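Local coordinates for phosphate transporter (Thermotoga maritima MSB8, PDB 6L85), which probably imports inorganic phosphate across the cell membrane by coupling its uptake to sodium ions, as a bacterial relative of the human SLC20 carriers, at residues T246-N257 with D327-S338; G112-A121 with V382-Y393. All coordinates share one frame; numbering follows the deposited sequence.

Interaction 1: T246-N257 with D327-S338; sequences TSCYVSFSHGAN and DFSTATTVLLAS. With NA (sodium ion), chain S; NA (sodium ion), chain R.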
# COMPACT_ATOMS: atom_id res chain seq x y z
N THR B 246 6.99 -12.44 3.87
CA THR B 246 5.91 -13.40 4.10
C THR B 246 5.30 -13.22 5.50
O THR B 246 4.09 -13.44 5.69
CB THR B 246 6.48 -14.80 3.79
OG1 THR B 246 5.42 -15.66 3.39
CG2 THR B 246 7.23 -15.38 4.97
N SER B 247 6.08 -12.72 6.46
CA SER B 247 5.49 -12.36 7.75
C SER B 247 4.54 -11.17 7.62
O SER B 247 3.49 -11.12 8.28
CB SER B 247 6.59 -12.04 8.76
OG SER B 247 6.97 -13.21 9.47
N CYS B 248 4.90 -10.19 6.77
CA CYS B 248 3.98 -9.08 6.49
C CYS B 248 2.68 -9.59 5.89
O CYS B 248 1.59 -9.10 6.21
CB CYS B 248 4.62 -8.09 5.51
SG CYS B 248 6.08 -7.22 6.07
N TYR B 249 2.80 -10.53 4.95
CA TYR B 249 1.64 -11.13 4.32
C TYR B 249 0.72 -11.75 5.38
O TYR B 249 -0.51 -11.53 5.37
CB TYR B 249 2.14 -12.17 3.30
CG TYR B 249 1.10 -12.85 2.43
CD1 TYR B 249 -0.10 -12.24 2.10
CD2 TYR B 249 1.34 -14.13 1.94
CE1 TYR B 249 -1.03 -12.89 1.29
CE2 TYR B 249 0.42 -14.79 1.14
CZ TYR B 249 -0.77 -14.16 0.82
OH TYR B 249 -1.68 -14.82 0.02
N VAL B 250 1.31 -12.45 6.37
CA VAL B 250 0.46 -13.01 7.42
C VAL B 250 -0.20 -11.91 8.24
O VAL B 250 -1.39 -12.00 8.57
CB VAL B 250 1.22 -14.00 8.33
CG1 VAL B 250 0.26 -14.62 9.35
CG2 VAL B 250 1.85 -15.10 7.53
N SER B 251 0.55 -10.87 8.60
CA SER B 251 0.02 -9.74 9.38
C SER B 251 -1.19 -9.09 8.72
O SER B 251 -2.19 -8.77 9.38
CB SER B 251 1.11 -8.68 9.55
OG SER B 251 1.80 -8.86 10.75
N PHE B 252 -1.06 -8.83 7.42
CA PHE B 252 -2.15 -8.27 6.63
C PHE B 252 -3.38 -9.17 6.70
O PHE B 252 -4.50 -8.71 6.95
CB PHE B 252 -1.67 -8.11 5.18
CG PHE B 252 -2.70 -7.54 4.24
CD1 PHE B 252 -3.64 -8.37 3.63
CD2 PHE B 252 -2.71 -6.19 3.93
CE1 PHE B 252 -4.59 -7.85 2.75
CE2 PHE B 252 -3.66 -5.65 3.04
CZ PHE B 252 -4.59 -6.49 2.46
N SER B 253 -3.18 -10.47 6.44
CA SER B 253 -4.32 -11.38 6.41
C SER B 253 -4.93 -11.54 7.80
O SER B 253 -6.14 -11.72 7.94
CB SER B 253 -3.88 -12.72 5.82
OG SER B 253 -3.18 -13.45 6.80
N HIS B 254 -4.11 -11.38 8.83
CA HIS B 254 -4.62 -11.44 10.19
C HIS B 254 -5.52 -10.25 10.49
O HIS B 254 -6.61 -10.41 11.06
CB HIS B 254 -3.47 -11.50 11.19
CG HIS B 254 -3.95 -11.46 12.60
ND1 HIS B 254 -4.07 -10.29 13.31
CD2 HIS B 254 -4.44 -12.44 13.40
CE1 HIS B 254 -4.60 -10.55 14.50
NE2 HIS B 254 -4.84 -11.85 14.57
N GLY B 255 -5.07 -9.03 10.15
CA GLY B 255 -5.93 -7.87 10.27
C GLY B 255 -7.23 -8.04 9.51
O GLY B 255 -8.31 -7.74 10.03
N ALA B 256 -7.15 -8.60 8.30
CA ALA B 256 -8.32 -8.77 7.46
C ALA B 256 -9.35 -9.73 8.09
O ALA B 256 -10.56 -9.44 8.11
CB ALA B 256 -7.89 -9.26 6.08
N ASN B 257 -8.89 -10.85 8.65
CA ASN B 257 -9.84 -11.82 9.21
C ASN B 257 -10.28 -11.45 10.62
O ASN B 257 -11.44 -11.67 10.97
CB ASN B 257 -9.25 -13.24 9.20
CG ASN B 257 -10.34 -14.33 9.31
OD1 ASN B 257 -10.66 -14.79 10.40
ND2 ASN B 257 -10.95 -14.69 8.19
N ASP B 327 4.39 -19.24 6.71
CA ASP B 327 3.74 -17.94 6.59
C ASP B 327 2.91 -17.85 5.33
O ASP B 327 1.75 -17.41 5.36
CB ASP B 327 4.78 -16.83 6.59
CG ASP B 327 5.45 -16.65 7.93
OD1 ASP B 327 4.90 -17.11 8.95
OD2 ASP B 327 6.54 -16.03 7.95
N PHE B 328 3.50 -18.20 4.18
CA PHE B 328 2.74 -18.13 2.93
C PHE B 328 1.44 -18.91 3.04
O PHE B 328 0.37 -18.41 2.69
CB PHE B 328 3.57 -18.63 1.76
CG PHE B 328 2.89 -18.44 0.43
CD1 PHE B 328 1.94 -19.35 -0.02
CD2 PHE B 328 3.14 -17.31 -0.34
CE1 PHE B 328 1.28 -19.15 -1.24
CE2 PHE B 328 2.51 -17.11 -1.55
CZ PHE B 328 1.57 -18.03 -2.00
N SER B 329 1.53 -20.16 3.53
CA SER B 329 0.34 -21.01 3.58
C SER B 329 -0.69 -20.48 4.56
O SER B 329 -1.90 -20.54 4.30
CB SER B 329 0.72 -22.44 3.95
OG SER B 329 1.76 -22.90 3.09
N THR B 330 -0.23 -19.97 5.71
CA THR B 330 -1.13 -19.39 6.69
C THR B 330 -1.88 -18.21 6.10
O THR B 330 -3.11 -18.12 6.19
CB THR B 330 -0.35 -18.95 7.91
OG1 THR B 330 0.26 -20.09 8.50
CG2 THR B 330 -1.27 -18.25 8.91
N ALA B 331 -1.14 -17.28 5.49
CA ALA B 331 -1.73 -16.05 4.98
C ALA B 331 -2.70 -16.34 3.86
O ALA B 331 -3.79 -15.75 3.81
CB ALA B 331 -0.64 -15.09 4.52
N THR B 332 -2.33 -17.25 2.96
CA THR B 332 -3.24 -17.66 1.88
C THR B 332 -4.53 -18.25 2.44
O THR B 332 -5.63 -17.86 2.03
CB THR B 332 -2.55 -18.67 0.97
OG1 THR B 332 -1.29 -18.13 0.57
CG2 THR B 332 -3.43 -18.97 -0.25
N THR B 333 -4.41 -19.22 3.36
CA THR B 333 -5.61 -19.80 3.96
C THR B 333 -6.50 -18.72 4.56
O THR B 333 -7.72 -18.71 4.34
CB THR B 333 -5.21 -20.83 5.02
OG1 THR B 333 -4.33 -21.80 4.43
CG2 THR B 333 -6.44 -21.54 5.59
N VAL B 334 -5.89 -17.80 5.31
CA VAL B 334 -6.66 -16.84 6.09
C VAL B 334 -7.32 -15.81 5.17
O VAL B 334 -8.47 -15.43 5.37
CB VAL B 334 -5.74 -16.18 7.15
CG1 VAL B 334 -6.40 -14.92 7.76
CG2 VAL B 334 -5.39 -17.20 8.25
N LEU B 335 -6.61 -15.38 4.12
CA LEU B 335 -7.17 -14.44 3.15
C LEU B 335 -8.32 -15.06 2.38
O LEU B 335 -9.33 -14.40 2.12
CB LEU B 335 -6.08 -13.97 2.17
CG LEU B 335 -5.47 -12.58 2.31
CD1 LEU B 335 -4.66 -12.21 1.07
CD2 LEU B 335 -6.51 -11.50 2.61
N LEU B 336 -8.19 -16.33 1.98
CA LEU B 336 -9.29 -16.93 1.25
C LEU B 336 -10.51 -17.09 2.16
O LEU B 336 -11.64 -16.79 1.76
CB LEU B 336 -8.86 -18.26 0.63
CG LEU B 336 -7.79 -18.11 -0.47
CD1 LEU B 336 -7.05 -19.45 -0.74
CD2 LEU B 336 -8.37 -17.53 -1.77
N ALA B 337 -10.29 -17.52 3.41
CA ALA B 337 -11.38 -17.53 4.39
C ALA B 337 -12.04 -16.15 4.49
O ALA B 337 -13.26 -16.05 4.52
CB ALA B 337 -10.85 -17.96 5.75
N SER B 338 -11.23 -15.09 4.56
CA SER B 338 -11.77 -13.73 4.67
C SER B 338 -12.62 -13.38 3.45
O SER B 338 -13.67 -12.76 3.59
CB SER B 338 -10.64 -12.71 4.81
OG SER B 338 -9.95 -12.86 6.05
NA NA S . 8.37 -14.91 8.48
NA NA R . -10.59 -14.73 12.68
O HOH W 1 -12.50 -13.50 12.79
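One sodium ion bridges the two helices: Ser247 OG and Asp327 OD2 both bind it, at 2.4 and 2.2 Å. Thr29 and the carbonyl of Gln243 belong to the same site, and Ser247 OG is also hydrogen-bonded to the carbonyl of Ser26. Three turns on, Asn257 uses both ends of its amide. OD1 binds a second sodium ion, with Thr107, Asp258, Ile344 and a water that also donates to Asn257 O as further ligands, while ND2 donates a hydrogen bond of 3.0 Å to Ser338 OG, nearly in the amide plane. The side chain also hydrogen-bonds to Leu342. Ser338 OG in turn donates to Val334 O and accepts from ND2, which probably helps to fix the rotation of the amide.

Aromatic and apolar contacts fill the middle. Tyr249, its CG anti to the backbone N (chi1 -175°), lies as a knob among Phe328, Ala331, Thr332 and Leu335. Ala331 CB sits over the ring centre, 3.4 Å from the centroid, in a CH-pi contact; the short alanine suits a place where the helices come near. The ring's edge, at CE2, meets the face of Phe328, planes at 60°, and Leu335 CD1 touches CE1 at its rim. Tyr249 OH makes a weak hydrogen bond to Thr332 OG1. Leu335 is the reciprocal knob, set among Tyr249, Phe252, Ser253 and Ala256, where the small serine and alanine leave room.

The helices run nearly parallel, 23° apart, deep in the protein; helix 167-194 covers the Tyr249 and Phe328 side, and helix 346-357 touches Thr330 and Val334.

Interaction 2: G112-A121 with V382-Y393; sequences GGMMGFGLVA and VPTVAATSAAVY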
# COMPACT_ATOMS: atom_id res chain seq x y z
N GLY B 112 -18.00 -17.48 20.79
CA GLY B 112 -18.57 -17.98 22.03
C GLY B 112 -19.30 -16.91 22.81
O GLY B 112 -20.39 -17.14 23.33
N GLY B 113 -18.70 -15.71 22.91
CA GLY B 113 -19.39 -14.62 23.58
C GLY B 113 -20.76 -14.34 22.99
O GLY B 113 -21.75 -14.21 23.71
N MET B 114 -20.82 -14.26 21.66
CA MET B 114 -22.07 -13.91 20.98
C MET B 114 -23.09 -15.04 21.13
O MET B 114 -24.28 -14.79 21.35
CB MET B 114 -21.80 -13.62 19.50
CG MET B 114 -20.89 -12.39 19.22
SD MET B 114 -21.77 -10.87 19.63
CE MET B 114 -22.90 -10.84 18.22
N MET B 115 -22.64 -16.28 21.00
CA MET B 115 -23.51 -17.43 21.21
C MET B 115 -24.10 -17.43 22.62
O MET B 115 -25.30 -17.66 22.80
CB MET B 115 -22.71 -18.70 20.95
CG MET B 115 -23.48 -19.83 20.32
SD MET B 115 -22.60 -21.38 20.59
CE MET B 115 -22.22 -21.23 22.34
N GLY B 116 -23.26 -17.16 23.62
CA GLY B 116 -23.75 -17.12 24.99
C GLY B 116 -24.82 -16.08 25.18
O GLY B 116 -25.87 -16.35 25.78
N PHE B 117 -24.58 -14.86 24.67
CA PHE B 117 -25.62 -13.84 24.72
C PHE B 117 -26.91 -14.35 24.06
O PHE B 117 -28.00 -14.24 24.63
CB PHE B 117 -25.17 -12.55 24.03
CG PHE B 117 -26.28 -11.83 23.34
CD1 PHE B 117 -27.30 -11.24 24.07
CD2 PHE B 117 -26.35 -11.81 21.95
CE1 PHE B 117 -28.35 -10.61 23.44
CE2 PHE B 117 -27.40 -11.17 21.31
CZ PHE B 117 -28.40 -10.56 22.06
N GLY B 118 -26.80 -14.88 22.84
CA GLY B 118 -27.99 -15.31 22.12
C GLY B 118 -28.78 -16.37 22.86
O GLY B 118 -30.01 -16.38 22.83
N LEU B 119 -28.08 -17.30 23.52
CA LEU B 119 -28.74 -18.38 24.25
C LEU B 119 -29.45 -17.85 25.49
O LEU B 119 -30.56 -18.29 25.80
CB LEU B 119 -27.73 -19.46 24.64
CG LEU B 119 -27.14 -20.18 23.42
CD1 LEU B 119 -25.85 -20.89 23.79
CD2 LEU B 119 -28.16 -21.13 22.77
N VAL B 120 -28.83 -16.92 26.21
CA VAL B 120 -29.49 -16.42 27.41
C VAL B 120 -30.64 -15.49 27.06
O VAL B 120 -31.63 -15.40 27.80
CB VAL B 120 -28.47 -15.73 28.33
CG1 VAL B 120 -29.14 -14.73 29.25
CG2 VAL B 120 -27.81 -16.78 29.15
N ALA B 121 -30.56 -14.78 25.93
CA ALA B 121 -31.60 -13.81 25.62
C ALA B 121 -32.82 -14.49 25.01
O ALA B 121 -33.96 -14.12 25.31
CB ALA B 121 -31.06 -12.73 24.67
N VAL B 382 -14.47 -21.67 23.97
CA VAL B 382 -15.82 -21.34 23.49
C VAL B 382 -16.86 -21.43 24.62
O VAL B 382 -17.60 -20.46 24.83
CB VAL B 382 -16.17 -22.17 22.27
CG1 VAL B 382 -17.60 -21.87 21.83
CG2 VAL B 382 -15.19 -21.89 21.13
N PRO B 383 -16.95 -22.54 25.38
CA PRO B 383 -17.93 -22.55 26.49
C PRO B 383 -17.60 -21.58 27.62
O PRO B 383 -18.51 -20.98 28.20
CB PRO B 383 -17.92 -24.00 26.97
CG PRO B 383 -16.59 -24.56 26.50
CD PRO B 383 -16.35 -23.87 25.18
N THR B 384 -16.32 -21.42 27.96
CA THR B 384 -15.97 -20.47 29.02
C THR B 384 -16.41 -19.05 28.66
O THR B 384 -17.00 -18.34 29.49
CB THR B 384 -14.46 -20.50 29.26
OG1 THR B 384 -14.04 -21.84 29.53
CG2 THR B 384 -14.08 -19.59 30.42
N VAL B 385 -16.13 -18.62 27.44
CA VAL B 385 -16.51 -17.26 27.07
C VAL B 385 -18.01 -17.15 26.91
O VAL B 385 -18.61 -16.14 27.28
CB VAL B 385 -15.77 -16.80 25.79
CG1 VAL B 385 -16.23 -15.41 25.43
CG2 VAL B 385 -14.26 -16.81 26.02
N ALA B 386 -18.65 -18.19 26.33
CA ALA B 386 -20.11 -18.18 26.24
C ALA B 386 -20.74 -18.00 27.62
O ALA B 386 -21.63 -17.15 27.80
CB ALA B 386 -20.61 -19.45 25.55
N ALA B 387 -20.26 -18.76 28.61
CA ALA B 387 -20.82 -18.68 29.96
C ALA B 387 -20.54 -17.33 30.59
O ALA B 387 -21.40 -16.75 31.26
CB ALA B 387 -20.27 -19.81 30.82
N THR B 388 -19.32 -16.79 30.39
CA THR B 388 -18.98 -15.48 30.93
C THR B 388 -19.83 -14.39 30.30
O THR B 388 -20.26 -13.45 30.99
CB THR B 388 -17.49 -15.21 30.70
OG1 THR B 388 -16.71 -16.29 31.23
CG2 THR B 388 -17.06 -13.91 31.36
N SER B 389 -20.08 -14.49 29.00
CA SER B 389 -20.90 -13.50 28.30
C SER B 389 -22.35 -13.57 28.77
O SER B 389 -22.99 -12.53 29.00
CB SER B 389 -20.80 -13.74 26.79
OG SER B 389 -21.62 -12.84 26.07
N ALA B 390 -22.89 -14.78 28.90
CA ALA B 390 -24.23 -14.96 29.47
C ALA B 390 -24.32 -14.31 30.85
O ALA B 390 -25.27 -13.58 31.15
CB ALA B 390 -24.55 -16.45 29.55
N ALA B 391 -23.32 -14.56 31.70
CA ALA B 391 -23.33 -14.00 33.04
C ALA B 391 -23.29 -12.48 33.01
O ALA B 391 -24.04 -11.82 33.74
CB ALA B 391 -22.14 -14.55 33.84
N VAL B 392 -22.39 -11.91 32.20
CA VAL B 392 -22.31 -10.45 32.11
C VAL B 392 -23.63 -9.88 31.62
O VAL B 392 -24.12 -8.86 32.12
CB VAL B 392 -21.14 -10.01 31.21
CG1 VAL B 392 -21.23 -8.50 30.93
CG2 VAL B 392 -19.80 -10.35 31.85
N TYR B 393 -24.24 -10.53 30.63
CA TYR B 393 -25.46 -10.00 30.05
C TYR B 393 -26.60 -10.01 31.06
O TYR B 393 -27.33 -9.02 31.20
CB TYR B 393 -25.83 -10.79 28.80
CG TYR B 393 -27.15 -10.38 28.20
CD1 TYR B 393 -27.31 -9.10 27.67
CD2 TYR B 393 -28.23 -11.26 28.17
CE1 TYR B 393 -28.52 -8.71 27.11
CE2 TYR B 393 -29.45 -10.87 27.61
CZ TYR B 393 -29.58 -9.59 27.09
OH TYR B 393 -30.76 -9.16 26.53
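Gly116 and Ala386 bring the backbones to 4.0 Å between their CA atoms, where helices 112-121 and 382-393 cross at -47° with axes 6.9 Å apart. At the crossing the chains themselves touch: Ala386 CA makes a CA-H...O contact with Gly112 O at 3.1 Å, and Gly116 CA makes another with Ala386 O. Gly112 and Gly116 face the partner helix without side chains, and Ala386 and Ala390 bring only methyl groups, so little stands between the two backbones. Val385 CG1 lies against the bare backbone of Gly113.

A glycine four residues after another, with small residues opposite, is the GxxxG pattern of closely packed transmembrane helices, and here it joins helix 106-121 to helix 368-400 of the transporter. Its one conventional hydrogen bond across the helices runs from Ser389 OG to Gly113 O at 2.7 Å. The hydroxyl stands anti to its own backbone N (chi1 178°), which turns it to the neighbouring helix, and it approaches the carbonyl from the face opposite to Phe117 N; the oxygen thus serves its own helix and the partner at once.

Beyond the crossing the helices diverge and larger residues occupy the widening gap. Phe117 directs its edge, CD1 and CE1, at the face of Tyr393 in a T-shaped pair with planes at 82°. Val120 divides its branches: CG2 presses on Ala390 CB at 3.3 Å, while CG1 meets the Tyr393 ring at its edge, in plane, 3.7 Å from CD2. Ala121 CB touches CE2 of the same ring, whose hydroxyl is hydrogen-bonded to Glu78. Beside the crossing, Met115, bent at chi3, brings CE to Ala386 CB, 4.0 Å away.

Interaction 1 lies near the middle of the all-helical chain, about 6 Å from its centre, whereas interaction 2 is about 23 Å out. Their centres are about 29 Å apart and their nearest atoms about 13 Å, so they do not touch. In sequence the order is 112-121, 246-257, 327-338, 382-393: interaction 1 is nested inside the stretch of chain that interaction 2 closes. The four segments come from four different helices. Helix 129-162 nevertheless borders both contacts, and helix 106-121 contributes Thr107 to the sodium site of Asn257. Interaction 1 thus holds together sodium-binding helices in the core, while interaction 2 joins helix 106-121 to helix 368-400, the last of the chain, farther out.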